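Local coordinates for aminotransferase class I and II (Anaerococcus prevotii, PDB 4EMY) that probably transfers amino groups between amino acids and keto acids with the help of pyridoxal 5'-phosphate, working as a homodimer, at the interface of chains A and B. Residues are numbered along the deposited sequence; one frame, centred on the assembly and turned at random. Chains: chain A/B, Aminotransferase class I and II.

Contact 1: the interface of chains A and B. Residues chain A 111, 115, 119, 141, 144-145, 297; chain B 115, 119, 144-145, 293, 296-297.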
loop_
_atom_site.group_PDB
_atom_site.type_symbol
_atom_site.label_atom_id
_atom_site.label_comp_id
_atom_site.label_asym_id
_atom_site.label_seq_id
_atom_site.Cartn_x
_atom_site.Cartn_y
_atom_site.Cartn_z
ATOM N N THR A 111 2.152 -1.199 8.967
ATOM C CA THR A 111 3.137 -0.369 8.285
ATOM C C THR A 111 2.466 0.874 7.692
ATOM O O THR A 111 2.953 2.007 7.874
ATOM C CB THR A 111 3.882 -1.168 7.192
ATOM O OG1 THR A 111 4.553 -2.288 7.786
ATOM C CG2 THR A 111 4.906 -0.298 6.470
ATOM N N ARG A 115 3.604 4.920 8.870
ATOM C CA ARG A 115 4.193 5.896 7.947
ATOM C C ARG A 115 3.294 7.122 7.801
ATOM O O ARG A 115 3.779 8.249 7.659
ATOM C CB ARG A 115 4.445 5.280 6.563
ATOM C CG ARG A 115 3.176 4.920 5.799
ATOM C CD ARG A 115 3.278 5.152 4.295
ATOM N NE ARG A 115 3.377 6.562 3.894
ATOM C CZ ARG A 115 2.349 7.408 3.815
ATOM N NH1 ARG A 115 2.547 8.665 3.439
ATOM N NH2 ARG A 115 1.122 7.010 4.128
ATOM N N PHE A 119 4.293 10.876 8.500
ATOM C CA PHE A 119 4.192 11.843 7.425
ATOM C C PHE A 119 3.354 13.043 7.855
ATOM O O PHE A 119 3.791 14.184 7.725
ATOM C CB PHE A 119 3.602 11.194 6.177
ATOM C CG PHE A 119 3.691 12.049 4.943
ATOM C CD1 PHE A 119 2.627 12.863 4.563
ATOM C CD2 PHE A 119 4.836 12.036 4.153
ATOM C CE1 PHE A 119 2.708 13.657 3.426
ATOM C CE2 PHE A 119 4.920 12.826 3.013
ATOM C CZ PHE A 119 3.854 13.636 2.649
ATOM N N ILE A 141 11.502 4.898 7.676
ATOM C CA ILE A 141 10.454 5.842 7.263
ATOM C C ILE A 141 10.893 7.289 7.488
ATOM O O ILE A 141 10.774 8.115 6.582
ATOM C CB ILE A 141 9.087 5.549 7.927
ATOM C CG1 ILE A 141 8.553 4.191 7.460
ATOM C CG2 ILE A 141 8.062 6.617 7.570
ATOM C CD1 ILE A 141 7.497 3.575 8.359
ATOM N N GLU A 144 13.247 8.160 4.821
ATOM C CA GLU A 144 12.561 8.298 3.540
ATOM C C GLU A 144 11.932 9.689 3.444
ATOM O O GLU A 144 12.108 10.387 2.446
ATOM C CB GLU A 144 11.509 7.187 3.365
ATOM C CG GLU A 144 10.617 7.321 2.131
ATOM C CD GLU A 144 10.846 6.260 1.053
ATOM O OE1 GLU A 144 11.948 5.667 0.975
ATOM O OE2 GLU A 144 9.903 6.027 0.262
ATOM N N PHE A 145 11.236 10.095 4.502
ATOM C CA PHE A 145 10.487 11.347 4.506
ATOM C C PHE A 145 11.228 12.517 5.143
ATOM O O PHE A 145 10.674 13.610 5.266
ATOM C CB PHE A 145 9.118 11.160 5.165
ATOM C CG PHE A 145 8.256 10.137 4.489
ATOM C CD1 PHE A 145 8.132 10.114 3.104
ATOM C CD2 PHE A 145 7.557 9.200 5.237
ATOM C CE1 PHE A 145 7.340 9.162 2.483
ATOM C CE2 PHE A 145 6.758 8.253 4.622
ATOM C CZ PHE A 145 6.648 8.234 3.244
ATOM N N ASN A 297 -0.868 7.029 -2.065
ATOM C CA ASN A 297 0.111 5.974 -1.828
ATOM C C ASN A 297 -0.317 4.545 -2.187
ATOM O O ASN A 297 0.482 3.798 -2.741
ATOM C CB ASN A 297 0.665 6.073 -0.401
ATOM C CG ASN A 297 1.411 7.383 -0.158
ATOM O OD1 ASN A 297 2.519 7.581 -0.665
ATOM N ND2 ASN A 297 0.804 8.283 0.609
ATOM N N ARG B 115 3.006 6.628 -7.910
ATOM C CA ARG B 115 3.512 7.282 -6.717
ATOM C C ARG B 115 5.039 7.189 -6.639
ATOM O O ARG B 115 5.737 8.210 -6.556
ATOM C CB ARG B 115 2.900 6.607 -5.489
ATOM C CG ARG B 115 3.501 7.059 -4.175
ATOM C CD ARG B 115 3.883 5.893 -3.273
ATOM N NE ARG B 115 4.715 6.367 -2.157
ATOM C CZ ARG B 115 6.048 6.313 -2.129
ATOM N NH1 ARG B 115 6.717 6.778 -1.076
ATOM N NH2 ARG B 115 6.717 5.785 -3.147
ATOM N N PHE B 119 7.960 9.999 -6.721
ATOM C CA PHE B 119 8.747 10.232 -5.522
ATOM C C PHE B 119 10.242 10.148 -5.797
ATOM O O PHE B 119 11.000 11.041 -5.409
ATOM C CB PHE B 119 8.368 9.243 -4.428
ATOM C CG PHE B 119 9.067 9.496 -3.130
ATOM C CD1 PHE B 119 9.973 8.570 -2.623
ATOM C CD2 PHE B 119 8.833 10.671 -2.416
ATOM C CE1 PHE B 119 10.621 8.807 -1.419
ATOM C CE2 PHE B 119 9.479 10.911 -1.216
ATOM C CZ PHE B 119 10.375 9.978 -0.718
ATOM N N GLU B 144 0.867 15.950 -2.628
ATOM C CA GLU B 144 1.242 15.173 -1.441
ATOM C C GLU B 144 2.744 15.245 -1.154
ATOM O O GLU B 144 3.149 15.332 0.000
ATOM C CB GLU B 144 0.829 13.707 -1.646
ATOM C CG GLU B 144 1.247 12.732 -0.552
ATOM C CD GLU B 144 0.211 12.565 0.545
ATOM O OE1 GLU B 144 -0.825 13.269 0.521
ATOM O OE2 GLU B 144 0.433 11.721 1.441
ATOM N N PHE B 145 3.561 15.200 -2.205
ATOM C CA PHE B 145 5.012 15.180 -2.056
ATOM C C PHE B 145 5.678 16.483 -2.472
ATOM O O PHE B 145 6.894 16.526 -2.630
ATOM C CB PHE B 145 5.621 14.032 -2.861
ATOM C CG PHE B 145 5.140 12.667 -2.451
ATOM C CD1 PHE B 145 5.278 12.224 -1.138
ATOM C CD2 PHE B 145 4.572 11.813 -3.385
ATOM C CE1 PHE B 145 4.845 10.964 -0.762
ATOM C CE2 PHE B 145 4.141 10.554 -3.019
ATOM C CZ PHE B 145 4.279 10.129 -1.706
ATOM N N SER B 293 11.315 2.197 -0.510
ATOM C CA SER B 293 9.992 2.818 -0.481
ATOM C C SER B 293 8.883 1.818 -0.186
ATOM O O SER B 293 7.975 2.114 0.592
ATOM C CB SER B 293 9.709 3.548 -1.791
ATOM O OG SER B 293 10.619 4.617 -1.945
ATOM N N CYS B 296 8.821 1.084 3.365
ATOM C CA CYS B 296 8.410 2.199 4.209
ATOM C C CYS B 296 6.955 2.608 4.056
ATOM O O CYS B 296 6.410 3.300 4.925
ATOM C CB CYS B 296 9.293 3.410 3.945
ATOM S SG CYS B 296 10.999 3.106 4.405
ATOM N N ASN B 297 6.325 2.204 2.959
ATOM C CA ASN B 297 4.973 2.661 2.692
ATOM C C ASN B 297 3.910 1.589 2.870
ATOM O O ASN B 297 2.936 1.816 3.589
ATOM C CB ASN B 297 4.882 3.380 1.341
ATOM C CG ASN B 297 5.507 4.767 1.383
ATOM O OD1 ASN B 297 4.804 5.774 1.467
ATOM N ND2 ASN B 297 6.833 4.828 1.348
HETATM O O HOH W 1 2.785 10.480 1.698
#

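Contact 2: the interface of chains A and B. Residues chain A 120-123, 179, 218-220, 282, 285; chain B 4-8.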
loop_
_atom_site.group_PDB
_atom_site.type_symbol
_atom_site.label_atom_id
_atom_site.label_comp_id
_atom_site.label_asym_id
_atom_site.label_seq_id
_atom_site.Cartn_x
_atom_site.Cartn_y
_atom_site.Cartn_z
ATOM N N SER A 120 2.168 12.778 8.395
ATOM C CA SER A 120 1.187 13.831 8.673
ATOM C C SER A 120 1.457 14.685 9.911
ATOM O O SER A 120 1.016 15.836 9.964
ATOM C CB SER A 120 -0.223 13.247 8.752
ATOM O OG SER A 120 -0.660 12.842 7.472
ATOM N N TYR A 121 2.175 14.134 10.892
ATOM C CA TYR A 121 2.346 14.807 12.184
ATOM C C TYR A 121 3.778 15.194 12.549
ATOM O O TYR A 121 4.030 15.773 13.614
ATOM C CB TYR A 121 1.652 14.015 13.290
ATOM C CG TYR A 121 0.174 13.931 13.035
ATOM C CD1 TYR A 121 -0.673 14.970 13.404
ATOM C CD2 TYR A 121 -0.377 12.826 12.386
ATOM C CE1 TYR A 121 -2.029 14.904 13.153
ATOM C CE2 TYR A 121 -1.734 12.751 12.126
ATOM C CZ TYR A 121 -2.553 13.789 12.513
ATOM O OH TYR A 121 -3.896 13.718 12.256
ATOM N N LEU A 122 4.709 14.880 11.655
ATOM C CA LEU A 122 6.057 15.432 11.725
ATOM C C LEU A 122 6.389 16.061 10.395
ATOM O O LEU A 122 6.054 15.514 9.342
ATOM C CB LEU A 122 7.089 14.347 12.033
ATOM C CG LEU A 122 7.089 13.707 13.421
ATOM C CD1 LEU A 122 7.992 12.485 13.422
ATOM C CD2 LEU A 122 7.508 14.707 14.495
ATOM N N ASP A 123 7.041 17.216 10.450
ATOM C CA ASP A 123 7.589 17.841 9.263
ATOM C C ASP A 123 9.049 17.383 9.103
ATOM O O ASP A 123 9.406 16.291 9.549
ATOM C CB ASP A 123 7.472 19.360 9.381
ATOM C CG ASP A 123 7.396 20.057 8.029
ATOM O OD1 ASP A 123 7.923 19.528 7.024
ATOM O OD2 ASP A 123 6.815 21.158 7.976
ATOM N N ARG A 179 7.126 20.945 17.158
ATOM C CA ARG A 179 6.352 19.756 16.825
ATOM C C ARG A 179 7.199 18.523 17.064
ATOM O O ARG A 179 8.341 18.461 16.611
ATOM C CB ARG A 179 5.884 19.826 15.372
ATOM C CG ARG A 179 5.067 18.637 14.899
ATOM C CD ARG A 179 4.432 18.932 13.549
ATOM N NE ARG A 179 3.136 19.588 13.684
ATOM C CZ ARG A 179 2.676 20.526 12.859
ATOM N NH1 ARG A 179 3.410 20.942 11.834
ATOM N NH2 ARG A 179 1.481 21.066 13.068
ATOM N N LYS A 218 3.142 20.995 19.683
ATOM C CA LYS A 218 2.211 19.956 19.247
ATOM C C LYS A 218 2.879 18.596 19.358
ATOM O O LYS A 218 3.985 18.400 18.853
ATOM C CB LYS A 218 1.717 20.213 17.822
ATOM C CG LYS A 218 0.650 21.292 17.739
ATOM C CD LYS A 218 0.387 21.726 16.307
ATOM C CE LYS A 218 -0.124 23.163 16.245
ATOM N NZ LYS A 218 -1.486 23.337 16.831
ATOM N N ILE A 219 2.218 17.666 20.038
ATOM C CA ILE A 219 2.804 16.354 20.300
ATOM C C ILE A 219 1.907 15.248 19.763
ATOM O O ILE A 219 0.691 15.286 19.954
ATOM C CB ILE A 219 3.039 16.140 21.809
ATOM C CG1 ILE A 219 3.851 17.301 22.398
ATOM C CG2 ILE A 219 3.734 14.807 22.071
ATOM C CD1 ILE A 219 3.612 17.530 23.870
ATOM N N THR A 220 2.509 14.274 19.084
ATOM C CA THR A 220 1.781 13.081 18.652
ATOM C C THR A 220 2.373 11.801 19.251
ATOM O O THR A 220 3.557 11.514 19.078
ATOM C CB THR A 220 1.698 12.981 17.116
ATOM O OG1 THR A 220 1.059 14.154 16.603
ATOM C CG2 THR A 220 0.893 11.764 16.688
ATOM N N ILE A 282 -9.988 18.206 14.843
ATOM C CA ILE A 282 -8.708 17.492 14.800
ATOM C C ILE A 282 -8.877 16.118 14.145
ATOM O O ILE A 282 -8.037 15.692 13.351
ATOM C CB ILE A 282 -8.072 17.342 16.208
ATOM C CG1 ILE A 282 -7.640 18.702 16.775
ATOM C CG2 ILE A 282 -6.882 16.387 16.185
ATOM C CD1 ILE A 282 -6.630 19.451 15.934
ATOM N N GLU A 285 -9.794 16.569 10.351
ATOM C CA GLU A 285 -8.493 16.909 9.772
ATOM C C GLU A 285 -7.625 15.662 9.557
ATOM O O GLU A 285 -6.952 15.531 8.530
ATOM C CB GLU A 285 -7.798 17.890 10.708
ATOM C CG GLU A 285 -6.389 18.305 10.344
ATOM C CD GLU A 285 -5.734 19.072 11.479
ATOM O OE1 GLU A 285 -4.747 18.562 12.052
ATOM O OE2 GLU A 285 -6.230 20.171 11.825
HETATM N N MSE B 4 -5.658 25.958 14.678
HETATM C CA MSE B 4 -4.233 25.525 14.762
HETATM C C MSE B 4 -4.132 24.037 14.432
HETATM O O MSE B 4 -4.216 23.196 15.331
HETATM C CB MSE B 4 -3.656 25.802 16.158
HETATM C CG MSE B 4 -3.953 27.191 16.731
HETATM SE SE MSE B 4 -3.686 28.654 15.458
HETATM C CE MSE B 4 -5.548 29.035 14.952
ATOM N N PRO B 5 -3.960 23.705 13.139
ATOM C CA PRO B 5 -3.946 22.302 12.717
ATOM C C PRO B 5 -2.840 21.459 13.367
ATOM O O PRO B 5 -1.726 21.946 13.585
ATOM C CB PRO B 5 -3.750 22.385 11.194
ATOM C CG PRO B 5 -3.217 23.751 10.935
ATOM C CD PRO B 5 -3.820 24.622 11.994
HETATM N N MSE B 6 -3.183 20.212 13.684
HETATM C CA MSE B 6 -2.239 19.218 14.193
HETATM C C MSE B 6 -1.355 18.684 13.073
HETATM O O MSE B 6 -0.153 18.465 13.265
HETATM C CB MSE B 6 -2.991 18.048 14.832
HETATM C CG MSE B 6 -3.377 18.239 16.284
HETATM SE SE MSE B 6 -1.864 18.560 17.457
HETATM C CE MSE B 6 -0.697 17.077 16.965
ATOM N N THR B 7 -1.973 18.462 11.913
ATOM C CA THR B 7 -1.283 17.997 10.716
ATOM C C THR B 7 -0.373 19.080 10.153
ATOM O O THR B 7 -0.663 20.271 10.278
ATOM C CB THR B 7 -2.267 17.576 9.606
ATOM O OG1 THR B 7 -3.234 18.612 9.391
ATOM C CG2 THR B 7 -2.982 16.297 9.971
ATOM N N ILE B 8 0.728 18.648 9.540
ATOM C CA ILE B 8 1.653 19.551 8.851
ATOM C C ILE B 8 0.970 20.093 7.590
ATOM O O ILE B 8 0.043 19.464 7.066
ATOM C CB ILE B 8 3.003 18.862 8.518
ATOM C CG1 ILE B 8 2.827 17.764 7.465
ATOM C CG2 ILE B 8 3.633 18.275 9.774
ATOM C CD1 ILE B 8 4.092 17.443 6.700
#

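Contact 1: the interface of chains A and B
This is the helical centre of the homodimer of a class-I (fold type I) aminotransferase. In chain A, helix 109-121, whose first turn carries the cofactor-binding A:Thr111, packs with helix 137-145 and the end of helix 280-297 against their copies in chain B. A:Asn297 and B:Asn297, at the ends of helices 280-297, cross obliquely near the middle, and each faces the arginine of the other subunit.

The two halves differ in detail. B:Arg115, with CG anti to the backbone N (chi1 171°), sends NE to OD1 of A:Asn297 at 2.9 Å; the oxygen lies in the guanidinium plane and receives the N-H on a lone pair. CZ of B:Phe145 also touches that oxygen, the ring turned obliquely to the amide. A:Arg115 instead puts CG in the crowded position between N and carbonyl carbon (chi1 67°) and bends again at chi2 and chi3. Its NE comes as near to OD1 of B:Asn297, but the N-H points away, so the pair is a contact without a hydrogen bond. B:Asn297 is held from its own helix, ND2 giving a hydrogen bond to the carbonyl O of B:Ser293 at 3.0 Å, while the tip of A:Phe145 meets its OD1 edge-on, ring and amide perpendicular.

A:Glu144, bent at chi2 (111°), takes the hydroxyl OG of B:Ser293 on the syn lone pair of OE2 at 2.7 Å. The same oxygen makes a longer salt bridge to B:Arg115 NH1, 3.5 Å away, which probably helps keep the carboxylate ionised. Its twin, B:Glu144, turns to a water that bridges OE2 (2.7 Å) to ND2 of A:Asn297 (3.2 Å). That water sits over the centre of the A:Phe119 ring, whose edge faces the backbone O of B:Glu144. At another point of its edge A:Phe119 turns CD2 onto the centre of one face of the A:Phe145 ring, and CG of A:Glu144 lies against the opposite face, toward the rim.

Contact 2: the interface of chains A and B
A:Glu285 and the N-terminal arm of chain B meet where the arm lies across chain A. The glutamate has CG anti to its backbone N (chi1 176°) and runs on extended, so its carboxylate reaches the arm's backbone. There OE1 accepts two amides: B:Met6 N at 2.8 Å, on the syn lone pair but with a bent N-H, and B:Thr7 N at 2.8 Å, a straighter bond arriving from above the carboxylate plane. An alanine here would remove the acceptor for both amides and would probably loosen the arm's turn at B:Met6.

B:Met6, a selenomethionine, is folded at chi2 and chi3 and slides past A:Lys218 in the opposite direction, SE lying 3.7 Å from the lysine CG. Its CG rests on CD1 of A:Ile282 (3.5 Å), CB meets the in-plane edge of the A:Tyr121 ring, and CE ends at the A:Thr220 hydroxyl. Beyond the selenium, A:Lys218 bends at chi4 and gives NZ to the O of poorly ordered B:Met4, from above the carbonyl plane.

A:Arg179 crosses B:Ile8 at about a right angle, NH1 against CG2. The backbone N of B:Ile8 gives a hydrogen bond to the carbonyl O of A:Ser120 at 2.9 Å, nearly along the C=O axis. The arm thus spans the C-terminal end of helix 109-121, the starts of strands 179-184 and 218-224, and the first turns of helix 280-297.

Contact 1 and contact 2 lie about 17 Å apart, measured between the centres of their C-alpha atoms, and share two helices of chain A. Helix 109-121 gives its earlier residues to contact 1 and its C-terminal end to contact 2; helix 280-297 does the reverse, its end reaching contact 1 and its first turns contact 2. One joins helices near the centre of the dimer, the other ties down a partner's chain end farther out. Contact 1 straddles the two-fold, whereas contact 2 has a separate twin with the chains exchanged. Since helix 109-121 also begins at the cofactor site, dimer packing is likely to help steady that site.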